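Local atomic coordinates of homoserine O-acetyltransferase (Bacillus anthracis str. 'Ames Ancestor', PDB entry 3I1I), a protein that probably transfers the acetyl group of acetyl-CoA to the hydroxyl of L-homoserine, a step towards methionine, using an alpha/beta-hydrolase fold. Residues Y327-V330 with D331-K335; P154-G157 with G158-A161; P182-P185 with I186-V190. All blocks are in the same frame, centred on the assembly; numbering follows the deposited sequence.

Contact 1 (Y327-V330 with D331-K335)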
loop_
_atom_site.group_PDB
_atom_site.type_symbol
_atom_site.label_atom_id
_atom_site.label_comp_id
_atom_site.label_asym_id
_atom_site.label_seq_id
_atom_site.Cartn_x
_atom_site.Cartn_y
_atom_site.Cartn_z
ATOM N N TYR A 327 -9.718 8.125 25.128
ATOM C CA TYR A 327 -10.666 7.976 26.247
ATOM C C TYR A 327 -10.196 6.927 27.224
ATOM O O TYR A 327 -10.263 7.114 28.442
ATOM C CB TYR A 327 -12.060 7.638 25.747
ATOM C CG TYR A 327 -12.741 8.814 25.097
ATOM C CD1 TYR A 327 -13.352 9.811 25.863
ATOM C CD2 TYR A 327 -12.723 8.969 23.717
ATOM C CE1 TYR A 327 -13.939 10.938 25.266
ATOM C CE2 TYR A 327 -13.316 10.066 23.103
ATOM C CZ TYR A 327 -13.930 11.039 23.878
ATOM O OH TYR A 327 -14.526 12.097 23.231
ATOM N N LYS A 328 -9.671 5.821 26.706
ATOM C CA LYS A 328 -9.183 4.765 27.587
ATOM C C LYS A 328 -8.063 5.308 28.488
ATOM O O LYS A 328 -8.112 5.169 29.707
ATOM C CB LYS A 328 -8.692 3.575 26.759
ATOM C CG LYS A 328 -8.158 2.417 27.563
ATOM C CD LYS A 328 -9.293 1.597 28.218
ATOM C CE LYS A 328 -9.411 1.806 29.733
ATOM N NZ LYS A 328 -9.395 0.463 30.388
HETATM N N MSE A 329 -7.076 5.939 27.877
HETATM C CA MSE A 329 -5.912 6.488 28.577
HETATM C C MSE A 329 -6.305 7.497 29.648
HETATM O O MSE A 329 -5.799 7.461 30.772
HETATM C CB MSE A 329 -4.977 7.132 27.561
HETATM C CG MSE A 329 -4.026 8.160 28.123
HETATM SE SE MSE A 329 -2.758 8.720 26.764
HETATM C CE MSE A 329 -1.767 10.106 27.743
ATOM N N VAL A 330 -7.210 8.396 29.290
ATOM C CA VAL A 330 -7.658 9.427 30.207
ATOM C C VAL A 330 -8.409 8.799 31.377
ATOM O O VAL A 330 -8.265 9.203 32.561
ATOM C CB VAL A 330 -8.443 10.516 29.425
ATOM C CG1 VAL A 330 -9.408 11.341 30.328
ATOM C CG2 VAL A 330 -7.399 11.415 28.634
ATOM N N ASP A 331 -9.174 7.764 31.074
ATOM C CA ASP A 331 -9.870 7.068 32.120
ATOM C C ASP A 331 -8.887 6.444 33.115
ATOM O O ASP A 331 -9.072 6.580 34.357
ATOM C CB ASP A 331 -10.824 6.028 31.560
ATOM C CG ASP A 331 -11.742 5.472 32.630
ATOM O OD1 ASP A 331 -12.455 6.236 33.307
ATOM O OD2 ASP A 331 -11.744 4.250 32.833
ATOM N N LEU A 332 -7.838 5.791 32.592
ATOM C CA LEU A 332 -6.835 5.198 33.475
ATOM C C LEU A 332 -6.177 6.261 34.342
ATOM O O LEU A 332 -6.037 6.092 35.546
ATOM C CB LEU A 332 -5.781 4.407 32.697
ATOM C CG LEU A 332 -6.308 3.158 31.977
ATOM C CD1 LEU A 332 -5.247 2.583 31.001
ATOM C CD2 LEU A 332 -6.846 2.102 32.971
ATOM N N LEU A 333 -5.796 7.375 33.754
ATOM C CA LEU A 333 -5.178 8.451 34.540
ATOM C C LEU A 333 -6.118 8.991 35.624
ATOM O O LEU A 333 -5.685 9.249 36.743
ATOM C CB LEU A 333 -4.717 9.598 33.638
ATOM C CG LEU A 333 -3.431 9.379 32.840
ATOM C CD1 LEU A 333 -3.364 10.395 31.666
ATOM C CD2 LEU A 333 -2.132 9.430 33.769
ATOM N N GLN A 334 -7.399 9.159 35.313
ATOM C CA GLN A 334 -8.354 9.660 36.303
ATOM C C GLN A 334 -8.505 8.676 37.447
ATOM O O GLN A 334 -8.532 9.071 38.587
ATOM C CB GLN A 334 -9.705 9.961 35.682
ATOM C CG GLN A 334 -9.674 11.179 34.797
ATOM C CD GLN A 334 -10.945 11.393 34.007
ATOM O OE1 GLN A 334 -11.880 10.630 34.121
ATOM N NE2 GLN A 334 -10.979 12.440 33.200
ATOM N N LYS A 335 -8.553 7.389 37.163
ATOM C CA LYS A 335 -8.658 6.421 38.244
ATOM C C LYS A 335 -7.403 6.345 39.116
ATOM O O LYS A 335 -7.464 5.865 40.224
ATOM C CB LYS A 335 -9.008 5.055 37.707
ATOM C CG LYS A 335 -10.260 5.122 36.856
ATOM C CD LYS A 335 -11.250 4.088 37.200
ATOM C CE LYS A 335 -11.479 3.071 36.061
ATOM N NZ LYS A 335 -12.708 3.466 35.266
#

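Contact 2 (P154-G157 with G158-A161)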
loop_
_atom_site.group_PDB
_atom_site.type_symbol
_atom_site.label_atom_id
_atom_site.label_comp_id
_atom_site.label_asym_id
_atom_site.label_seq_id
_atom_site.Cartn_x
_atom_site.Cartn_y
_atom_site.Cartn_z
ATOM N N PRO A 154 1.227 17.477 17.673
ATOM C CA PRO A 154 0.220 16.677 16.983
ATOM C C PRO A 154 0.849 15.420 16.470
ATOM O O PRO A 154 1.981 15.462 16.024
ATOM C CB PRO A 154 -0.197 17.576 15.823
ATOM C CG PRO A 154 1.122 18.267 15.421
ATOM C CD PRO A 154 1.847 18.475 16.781
ATOM N N SER A 155 0.128 14.310 16.584
ATOM C CA SER A 155 0.477 13.032 15.912
ATOM C C SER A 155 1.838 12.514 16.359
ATOM O O SER A 155 2.012 12.339 17.552
ATOM C CB SER A 155 0.360 13.168 14.407
ATOM O OG SER A 155 0.447 11.902 13.765
ATOM N N ALA A 156 2.812 12.270 15.476
ATOM C CA ALA A 156 4.147 11.854 15.991
ATOM C C ALA A 156 4.676 12.846 17.018
ATOM O O ALA A 156 5.347 12.455 17.962
ATOM C CB ALA A 156 5.184 11.660 14.868
ATOM N N GLY A 157 4.347 14.120 16.848
ATOM C CA GLY A 157 4.717 15.136 17.818
ATOM C C GLY A 157 4.093 14.872 19.189
ATOM O O GLY A 157 4.741 15.076 20.242
ATOM N N GLY A 158 2.843 14.420 19.187
ATOM C CA GLY A 158 2.194 13.988 20.414
ATOM C C GLY A 158 2.767 12.709 21.029
ATOM O O GLY A 158 2.638 12.483 22.221
HETATM N N MSE A 159 3.369 11.864 20.209
HETATM C CA MSE A 159 4.020 10.649 20.683
HETATM C C MSE A 159 5.250 11.008 21.505
HETATM O O MSE A 159 5.462 10.447 22.572
HETATM C CB MSE A 159 4.427 9.753 19.511
HETATM C CG MSE A 159 3.212 9.206 18.750
HETATM SE SE MSE A 159 3.624 8.222 17.117
HETATM C CE MSE A 159 1.790 7.913 16.642
ATOM N N ILE A 160 6.046 11.951 20.996
ATOM C CA ILE A 160 7.168 12.471 21.711
ATOM C C ILE A 160 6.695 13.137 23.008
ATOM O O ILE A 160 7.266 12.908 24.090
ATOM C CB ILE A 160 7.963 13.467 20.867
ATOM C CG1 ILE A 160 8.544 12.774 19.634
ATOM C CG2 ILE A 160 9.061 14.122 21.703
ATOM C CD1 ILE A 160 8.608 13.680 18.338
ATOM N N ALA A 161 5.627 13.908 22.933
ATOM C CA ALA A 161 5.157 14.598 24.140
ATOM C C ALA A 161 4.742 13.575 25.183
ATOM O O ALA A 161 4.896 13.797 26.387
ATOM C CB ALA A 161 4.012 15.535 23.829
#

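Contact 3 (P182-P185 with I186-V190)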
loop_
_atom_site.group_PDB
_atom_site.type_symbol
_atom_site.label_atom_id
_atom_site.label_comp_id
_atom_site.label_asym_id
_atom_site.label_seq_id
_atom_site.Cartn_x
_atom_site.Cartn_y
_atom_site.Cartn_z
ATOM N N PRO A 182 -1.498 6.644 22.820
ATOM C CA PRO A 182 -0.394 6.151 23.624
ATOM C C PRO A 182 0.338 4.989 22.976
ATOM O O PRO A 182 1.461 4.685 23.365
ATOM C CB PRO A 182 -1.063 5.717 24.937
ATOM C CG PRO A 182 -2.475 5.554 24.613
ATOM C CD PRO A 182 -2.800 6.394 23.457
ATOM N N GLN A 183 -0.328 4.327 22.036
ATOM C CA GLN A 183 0.223 3.163 21.343
ATOM C C GLN A 183 -0.247 3.238 19.920
ATOM O O GLN A 183 -1.423 3.452 19.705
ATOM C CB GLN A 183 -0.296 1.862 21.974
ATOM C CG GLN A 183 0.091 1.685 23.430
ATOM C CD GLN A 183 -0.522 0.429 24.068
ATOM O OE1 GLN A 183 -1.743 0.297 24.124
ATOM N NE2 GLN A 183 0.331 -0.471 24.586
ATOM N N ASN A 184 0.642 3.117 18.941
ATOM C CA ASN A 184 0.207 3.300 17.577
ATOM C C ASN A 184 -0.784 2.170 17.249
ATOM O O ASN A 184 -0.480 1.001 17.440
ATOM C CB ASN A 184 1.355 3.293 16.588
ATOM C CG ASN A 184 0.958 3.915 15.260
ATOM O OD1 ASN A 184 0.540 5.064 15.251
ATOM N ND2 ASN A 184 1.089 3.179 14.146
ATOM N N PRO A 185 -1.989 2.523 16.799
ATOM C CA PRO A 185 -2.951 1.469 16.508
ATOM C C PRO A 185 -2.409 0.457 15.529
ATOM O O PRO A 185 -1.609 0.796 14.658
ATOM C CB PRO A 185 -4.128 2.216 15.901
ATOM C CG PRO A 185 -4.028 3.583 16.507
ATOM C CD PRO A 185 -2.536 3.863 16.559
ATOM N N ILE A 186 -2.828 -0.782 15.708
ATOM C CA ILE A 186 -2.390 -1.883 14.861
ATOM C C ILE A 186 -2.742 -1.601 13.390
ATOM O O ILE A 186 -1.913 -1.802 12.521
ATOM C CB ILE A 186 -3.065 -3.221 15.298
ATOM C CG1 ILE A 186 -2.666 -3.573 16.733
ATOM C CG2 ILE A 186 -2.707 -4.370 14.339
ATOM C CD1 ILE A 186 -1.141 -3.693 16.976
ATOM N N ILE A 187 -3.958 -1.111 13.136
ATOM C CA ILE A 187 -4.409 -0.823 11.767
ATOM C C ILE A 187 -3.488 0.150 11.080
ATOM O O ILE A 187 -3.084 -0.081 9.929
ATOM C CB ILE A 187 -5.862 -0.308 11.711
ATOM C CG1 ILE A 187 -6.382 -0.265 10.273
ATOM C CG2 ILE A 187 -6.052 1.099 12.405
ATOM C CD1 ILE A 187 -8.017 -0.050 10.235
ATOM N N THR A 188 -3.123 1.221 11.777
ATOM C CA THR A 188 -2.197 2.191 11.231
ATOM C C THR A 188 -0.758 1.637 11.136
ATOM O O THR A 188 -0.024 1.914 10.200
ATOM C CB THR A 188 -2.214 3.453 12.102
ATOM O OG1 THR A 188 -3.559 3.896 12.254
ATOM C CG2 THR A 188 -1.351 4.555 11.519
ATOM N N SER A 189 -0.349 0.835 12.100
ATOM C CA SER A 189 1.004 0.301 12.085
ATOM C C SER A 189 1.258 -0.581 10.880
ATOM O O SER A 189 2.363 -0.555 10.302
ATOM C CB SER A 189 1.279 -0.470 13.378
ATOM O OG SER A 189 1.090 0.364 14.514
ATOM N N VAL A 190 0.238 -1.337 10.475
ATOM C CA VAL A 190 0.383 -2.189 9.297
ATOM C C VAL A 190 0.018 -1.426 8.006
ATOM O O VAL A 190 0.768 -1.417 7.014
ATOM C CB VAL A 190 -0.483 -3.481 9.411
ATOM C CG1 VAL A 190 -0.260 -4.364 8.195
ATOM C CG2 VAL A 190 -0.178 -4.238 10.749
#

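Contact 1 (Y327-V330 with D331-K335)
M329 and L333 meet one turn apart on helix 324-335, the helix of the beta-alpha-beta unit that joins strands 309-313 and 340-342 in this alpha/beta-hydrolase fold. On the packed side, M329 CG lies 4.2 Å from L333 CD1. Both side chains are buried: M329 reaches M312 and L303, and L333 reaches V310 and A340, so this face packs on the sheet's last two strands and on helix 299-304. Regular i to i+4 backbone bonds hold the spacing; the one from L333 N to M329 O measures 3.0 Å at an N-H...O angle of 166°.

The other side is looser and polar. In one of two modelled conformers K328 bends at chi2 to chi4 and runs forward beside L332, NZ a doubtful 4.0 Å from L332 CD2. D331 turns its CG anti to the backbone N (chi1 -169°), and K335 NZ meets its OD2 at 2.7 Å on the syn side, forming an i to i+4 salt bridge. V330 bridges the two regions, touching V342 and M312 while Q334 crosses its CG1 branch. The Q334 amide is held by the carbonyl of A340, and its NE2 passes 3.5 Å from V330 CG1.

Contact 2 (P154-G157 with G158-A161)
S155 accepts from M159 through the backbone at the start of helix 156-167: M159 N lies 3.0 Å from S155 O. The next two bonds are regular, with I160 N to A156 O at 3.2 Å and A161 N to G157 O at 3.1 Å. The bond at the very entry is poorer, since G158 N reaches P154 O at 3.4 Å and is weak. This irregular entry fits the backbone of S155, whose phi/psi of 61/-123° is strained, as expected of a GxSxG nucleophile elbow.

The apolar side-chain pair is A156 CB with M159 SE, 4.4 Å apart. M159 keeps CG beside its own backbone N (chi1 -66°) and then runs extended, which carries SE to 3.8 Å from A156 CA.

Van der Waals approaches to the backbone form the third group. I160 CD1 comes to 3.5 Å from A156 O, and the same methyl stands 4.2 Å from G157 CA.

S155 OG is hydrogen-bonded to H351 NE2, consistent with a Ser-His-Asp triad that includes D318. The elbow links strand 150-154 to helix 156-167; the S155 backbone bonds to V178 at the end of neighbouring strand 174-178, and S155 O to T180 OG1 just past it, while F129 of helix 129-142 packs on A156, M159 and I160.

Contact 3 (P182-P185 with I186-V190)
P185 occupies the N-cap position of helix 186-202, and its ring and carbonyl meet the first turn that follows. I186 opens that turn, its backbone N hydrogen-bonded to E238 OE1 of a second subunit. I187 comes next and presents its CG2 branch to the proline ring, 4.1 Å from P185 CB; the rest of its side chain leads off towards L319 of the second subunit.

T188 faces back at the preceding loop. Its CG2, anti to the backbone N, passes 3.8 Å from N184 ND2, and its hydroxyl is taken by the carbonyl of L320. S189 then completes the turn. S189 N bonds to P185 O at 2.9 Å in the carbonyl plane, and chi1 of -58° keeps OG beside its own backbone N, where it donates to the same P185 O at 2.7 Å from 48° above that plane. N184 ND2 in turn gives a hydrogen to S189 OG at 2.8 Å, with the hydroxyl 21° out of the amide plane.

The hydroxyl of S189 thus both accepts and donates, receiving from an amide and giving to a carbonyl that already holds a backbone N-H. N184 O is bonded separately to R243 of the second subunit. With ND2 on S189 OG and OD1 on Q321 NE2, both ends of the buried N184 amide have partners, which probably fixes its rotation.

Contact 2 is the core of the three, its centre about 5 Å from that of the chain, and carries the probable nucleophile; contact 3 is also buried but lies at a subunit interface, and contact 1 is partly exposed, its centre about 23 Å from the chain's. Each involves a different helix, contacts 2 and 3 at its start, yet contact 3 touches both others: P182 CG packs at 3.8 Å on M329 SE of contact 1, and N184 OD1 lies 3.4 Å from M159 CE of contact 2. Chemistry follows place: backbone bonds and glycines at the elbow, an amide-hydroxyl-carbonyl chain at the loop-to-helix junction, and a salt bridge on the outer helix.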